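Local coordinates for DUF5624 domain-containing protein (Legionella pneumophila subsp. pneumophila, PDB 4JX2), which is of unknown function but is probably secreted, and combines alpha helices with a mixed beta sheet in a new combination, at residues 175-180 with 419-424; 182-187 with 217-222. One frame throughout, in Å; residues are numbered along the deposited sequence.

Interaction 1: 175-180 with 419-424; sequences LTTIHN and ISTYPN
Residues 175-180 form the first turn and a half of helix 175-197, held by backbone bonds such as Asn180 N to Thr176 O, whereas 419-424 has no regular secondary structure and follows helix 386-398 in the chain. The backbones come closest at their C-terminal ends, where the CA atoms of Asn180 and Asn424 are 5.2 Å apart. No hydrogen bond crosses between the two segments, so the contact, which buries 253 Å² in all, rests on van der Waals packing. Asn180 takes the largest share. Its CG is anti to its own carbonyl carbon (chi1 -68°), and its CB, directed at the loop, meets the carbonyl O of Pro423 at 3.4 Å. Beyond CB, the OD1 of Asn180 comes 3.7 Å from the CA of Asn424; the two asparagine side chains lie side by side and point the same way, with amide planes 62° apart. That OD1 also accepts a weak bond from His179 ND1, 3.4 Å long, within the helix. This is a surface contact between the start of helix 175-197 and the C-terminal tail, its centre about 27 Å from the centre of the chain. One turn back, Thr177 has its CG2 anti to the backbone N, and this methyl lies 3.5 Å from Thr421 OG1, the two side chains crossing obliquely. The same methyl reaches the edge of the Tyr422 ring near its plane, 4.3 Å from CD2. Buried Tyr422 gives its OH to Gly410 O and packs edge-to-face with Phe415, while the carbonyl O of Pro423 accepts a bond from Asn426 ND2.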
# COMPACT_ATOMS: atom_id res chain seq x y z
N LEU A 175 -21.17 5.41 31.60
CA LEU A 175 -22.06 4.25 31.50
C LEU A 175 -23.55 4.59 31.33
O LEU A 175 -24.19 3.97 30.48
CB LEU A 175 -21.89 3.30 32.70
CG LEU A 175 -20.59 2.46 32.72
CD1 LEU A 175 -20.66 1.41 33.81
CD2 LEU A 175 -20.28 1.78 31.34
N THR A 176 -24.08 5.55 32.11
CA THR A 176 -25.50 5.96 32.04
C THR A 176 -25.80 6.52 30.65
O THR A 176 -26.76 6.06 30.02
CB THR A 176 -25.84 6.92 33.21
OG1 THR A 176 -26.01 6.15 34.40
CG2 THR A 176 -27.14 7.72 32.97
N THR A 177 -24.96 7.47 30.17
CA THR A 177 -25.06 8.11 28.85
C THR A 177 -25.00 7.05 27.73
O THR A 177 -25.85 7.10 26.84
CB THR A 177 -23.93 9.12 28.68
OG1 THR A 177 -23.85 9.95 29.84
CG2 THR A 177 -24.07 9.97 27.40
N ILE A 178 -24.02 6.10 27.79
CA ILE A 178 -23.87 5.01 26.82
C ILE A 178 -25.17 4.19 26.74
O ILE A 178 -25.65 3.91 25.63
CB ILE A 178 -22.64 4.11 27.13
CG1 ILE A 178 -21.34 4.92 27.02
CG2 ILE A 178 -22.60 2.87 26.21
CD1 ILE A 178 -20.15 4.21 27.48
N HIS A 179 -25.75 3.85 27.91
CA HIS A 179 -26.99 3.09 27.99
C HIS A 179 -28.14 3.81 27.27
O HIS A 179 -28.83 3.19 26.45
CB HIS A 179 -27.38 2.81 29.44
CG HIS A 179 -28.75 2.22 29.55
ND1 HIS A 179 -29.86 3.01 29.82
CD2 HIS A 179 -29.16 0.95 29.33
CE1 HIS A 179 -30.89 2.19 29.77
NE2 HIS A 179 -30.52 0.94 29.50
N ASN A 180 -28.36 5.09 27.61
CA ASN A 180 -29.42 5.92 27.05
C ASN A 180 -29.27 6.10 25.55
O ASN A 180 -30.27 6.14 24.82
CB ASN A 180 -29.44 7.29 27.71
CG ASN A 180 -29.86 7.25 29.15
OD1 ASN A 180 -30.53 6.33 29.62
ND2 ASN A 180 -29.49 8.29 29.86
N ILE A 419 -30.10 20.64 23.48
CA ILE A 419 -29.94 19.26 23.99
C ILE A 419 -28.57 19.14 24.67
O ILE A 419 -27.57 19.67 24.15
CB ILE A 419 -30.13 18.22 22.83
CG1 ILE A 419 -31.55 18.32 22.21
CG2 ILE A 419 -29.84 16.78 23.30
CD1 ILE A 419 -31.65 18.04 20.74
N SER A 420 -28.51 18.43 25.81
CA SER A 420 -27.27 18.24 26.58
C SER A 420 -26.74 16.78 26.53
O SER A 420 -25.52 16.56 26.63
CB SER A 420 -27.47 18.67 28.03
OG SER A 420 -28.69 18.18 28.54
N THR A 421 -27.64 15.80 26.41
CA THR A 421 -27.28 14.37 26.35
C THR A 421 -28.40 13.60 25.65
O THR A 421 -29.41 14.18 25.27
CB THR A 421 -26.98 13.84 27.78
OG1 THR A 421 -26.37 12.56 27.71
CG2 THR A 421 -28.21 13.80 28.67
N TYR A 422 -28.23 12.28 25.52
CA TYR A 422 -29.26 11.40 24.95
C TYR A 422 -30.41 11.20 25.93
O TYR A 422 -30.15 11.01 27.13
CB TYR A 422 -28.65 10.03 24.59
CG TYR A 422 -27.67 10.11 23.45
CD1 TYR A 422 -28.10 10.06 22.13
CD2 TYR A 422 -26.31 10.27 23.69
CE1 TYR A 422 -27.20 10.15 21.06
CE2 TYR A 422 -25.40 10.36 22.64
CZ TYR A 422 -25.85 10.31 21.32
OH TYR A 422 -24.96 10.41 20.29
N PRO A 423 -31.69 11.20 25.46
CA PRO A 423 -32.84 10.99 26.37
C PRO A 423 -32.84 9.61 27.04
O PRO A 423 -32.31 8.66 26.47
CB PRO A 423 -34.04 11.12 25.43
CG PRO A 423 -33.56 11.89 24.29
CD PRO A 423 -32.16 11.41 24.08
N ASN A 424 -33.47 9.51 28.23
CA ASN A 424 -33.57 8.29 29.04
C ASN A 424 -34.80 7.44 28.66
O ASN A 424 -34.64 6.25 28.39
CB ASN A 424 -33.61 8.64 30.55
CG ASN A 424 -34.64 9.67 30.94
OD1 ASN A 424 -34.85 10.69 30.25
ND2 ASN A 424 -35.32 9.44 32.04

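Interaction 2: 182-187 with 217-222; sequences IDYACS and KTYPIP
The helical turns 182-187 and the irregular segment 217-222 keep their backbones well apart, the nearest CA atoms, those of Tyr184 and Tyr219, being 8.0 Å from each other, so side chains span the gap. Tyr184, with CG anti to its backbone N (chi1 175°), extends its phenol to the loop, where OH donates to Ile221 O at 2.6 Å. The donor lies in the carbonyl plane on a lone pair, with a C=O...O angle of 117°. Ile221 also places CD1 over one face of the Tyr184 ring, offset toward the rim. Tyr219 runs past Tyr184 in the opposite direction, forming an offset edge-to-face pair, the edge of Tyr219 turned toward the face of Tyr184, with centroids 5.7 Å apart and planes at 64°; CD1 of Tyr219 approaches CE1 of Tyr184 to 3.5 Å. At its far end, Tyr219 OH donates to Ser187 OG over 2.7 Å and accepts from Asn191 ND2. Ser187 OG has its strongest partner in Pro427 O, so this helix residue meets both the loop and the C-terminal tail. The two phenols, one from each segment, thus join the connection between helices 205-213 and 223-247 to helix 175-197, a helix-to-loop packing within the DUF5624 family region.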
# COMPACT_ATOMS: atom_id res chain seq x y z
N ILE A 182 -27.74 3.88 23.38
CA ILE A 182 -28.08 2.65 22.66
C ILE A 182 -29.62 2.51 22.64
O ILE A 182 -30.20 2.15 21.61
CB ILE A 182 -27.35 1.41 23.22
CG1 ILE A 182 -25.84 1.50 22.94
CG2 ILE A 182 -27.91 0.10 22.63
CD1 ILE A 182 -24.99 0.93 23.96
N ASP A 183 -30.28 2.87 23.75
CA ASP A 183 -31.73 2.85 23.85
C ASP A 183 -32.34 3.82 22.80
O ASP A 183 -33.20 3.40 22.01
CB ASP A 183 -32.18 3.20 25.27
CG ASP A 183 -33.65 2.97 25.49
OD1 ASP A 183 -34.07 1.78 25.49
OD2 ASP A 183 -34.40 3.96 25.62
N TYR A 184 -31.85 5.07 22.77
CA TYR A 184 -32.22 6.13 21.82
C TYR A 184 -32.01 5.67 20.36
O TYR A 184 -32.88 5.89 19.50
CB TYR A 184 -31.40 7.41 22.09
CG TYR A 184 -31.65 8.51 21.08
CD1 TYR A 184 -32.82 9.27 21.12
CD2 TYR A 184 -30.73 8.78 20.07
CE1 TYR A 184 -33.06 10.28 20.19
CE2 TYR A 184 -30.96 9.79 19.13
CZ TYR A 184 -32.12 10.54 19.21
OH TYR A 184 -32.37 11.53 18.28
N ALA A 185 -30.82 5.07 20.09
CA ALA A 185 -30.42 4.58 18.77
C ALA A 185 -31.37 3.50 18.29
O ALA A 185 -31.87 3.59 17.16
CB ALA A 185 -29.00 4.06 18.83
N CYS A 186 -31.68 2.50 19.14
CA CYS A 186 -32.60 1.41 18.79
C CYS A 186 -34.00 1.96 18.52
O CYS A 186 -34.61 1.60 17.51
CB CYS A 186 -32.63 0.35 19.89
SG CYS A 186 -31.07 -0.56 20.07
N SER A 187 -34.47 2.86 19.39
CA SER A 187 -35.78 3.49 19.28
C SER A 187 -35.89 4.31 17.96
O SER A 187 -36.88 4.17 17.23
CB SER A 187 -36.04 4.36 20.50
OG SER A 187 -37.34 4.92 20.48
N LYS A 217 -38.18 15.24 13.95
CA LYS A 217 -38.93 15.89 15.03
C LYS A 217 -39.00 15.02 16.30
O LYS A 217 -38.78 15.56 17.39
CB LYS A 217 -40.35 16.29 14.59
CG LYS A 217 -40.38 17.45 13.58
CD LYS A 217 -41.73 17.53 12.86
CE LYS A 217 -41.78 18.57 11.77
NZ LYS A 217 -43.07 18.52 11.03
N THR A 218 -39.25 13.70 16.17
CA THR A 218 -39.33 12.78 17.32
C THR A 218 -37.94 12.48 17.90
O THR A 218 -37.79 12.39 19.12
CB THR A 218 -40.01 11.48 16.89
OG1 THR A 218 -41.12 11.80 16.05
CG2 THR A 218 -40.44 10.63 18.07
N TYR A 219 -36.93 12.30 17.03
CA TYR A 219 -35.57 11.97 17.43
C TYR A 219 -34.62 13.09 16.96
O TYR A 219 -33.97 12.97 15.92
CB TYR A 219 -35.20 10.57 16.88
CG TYR A 219 -36.12 9.48 17.38
CD1 TYR A 219 -35.92 8.89 18.62
CD2 TYR A 219 -37.20 9.04 16.61
CE1 TYR A 219 -36.77 7.88 19.09
CE2 TYR A 219 -38.05 8.03 17.07
CZ TYR A 219 -37.84 7.46 18.31
OH TYR A 219 -38.68 6.48 18.79
N PRO A 220 -34.55 14.22 17.72
CA PRO A 220 -33.77 15.39 17.27
C PRO A 220 -32.25 15.22 17.19
O PRO A 220 -31.65 15.95 16.42
CB PRO A 220 -34.13 16.48 18.28
CG PRO A 220 -34.61 15.75 19.46
CD PRO A 220 -35.31 14.55 18.94
N ILE A 221 -31.65 14.30 17.97
CA ILE A 221 -30.21 14.04 17.88
C ILE A 221 -30.00 13.22 16.60
O ILE A 221 -30.55 12.12 16.49
CB ILE A 221 -29.61 13.34 19.13
CG1 ILE A 221 -29.86 14.16 20.41
CG2 ILE A 221 -28.11 13.07 18.92
CD1 ILE A 221 -30.00 13.29 21.68
N PRO A 222 -29.24 13.73 15.61
CA PRO A 222 -29.02 12.93 14.38
C PRO A 222 -28.44 11.55 14.67
O PRO A 222 -27.67 11.40 15.62
CB PRO A 222 -28.00 13.76 13.60
CG PRO A 222 -28.15 15.14 14.11
CD PRO A 222 -28.53 15.02 15.55

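Overall arrangement
Both contacts use helix 175-197 and lie on the same side of the chain's centre, with their own centres about 10 Å apart. Interaction 1 is a surface contact, in which one of six touching residues is buried; interaction 2 is a buried one, with four of five. Their chemistry differs accordingly: no hydrogen bond crosses the first, while two tyrosine hydroxyl bonds and an aromatic pair join the second. They also meet directly, since Tyr422 CD1 packs 3.6 Å from Tyr184 CD2 and Tyr422 CE1 lies 3.7 Å from Ile221 CG2. Residues 419-424 therefore touch both the helix and the 217-222 loop, bringing together parts of the chain distant in sequence.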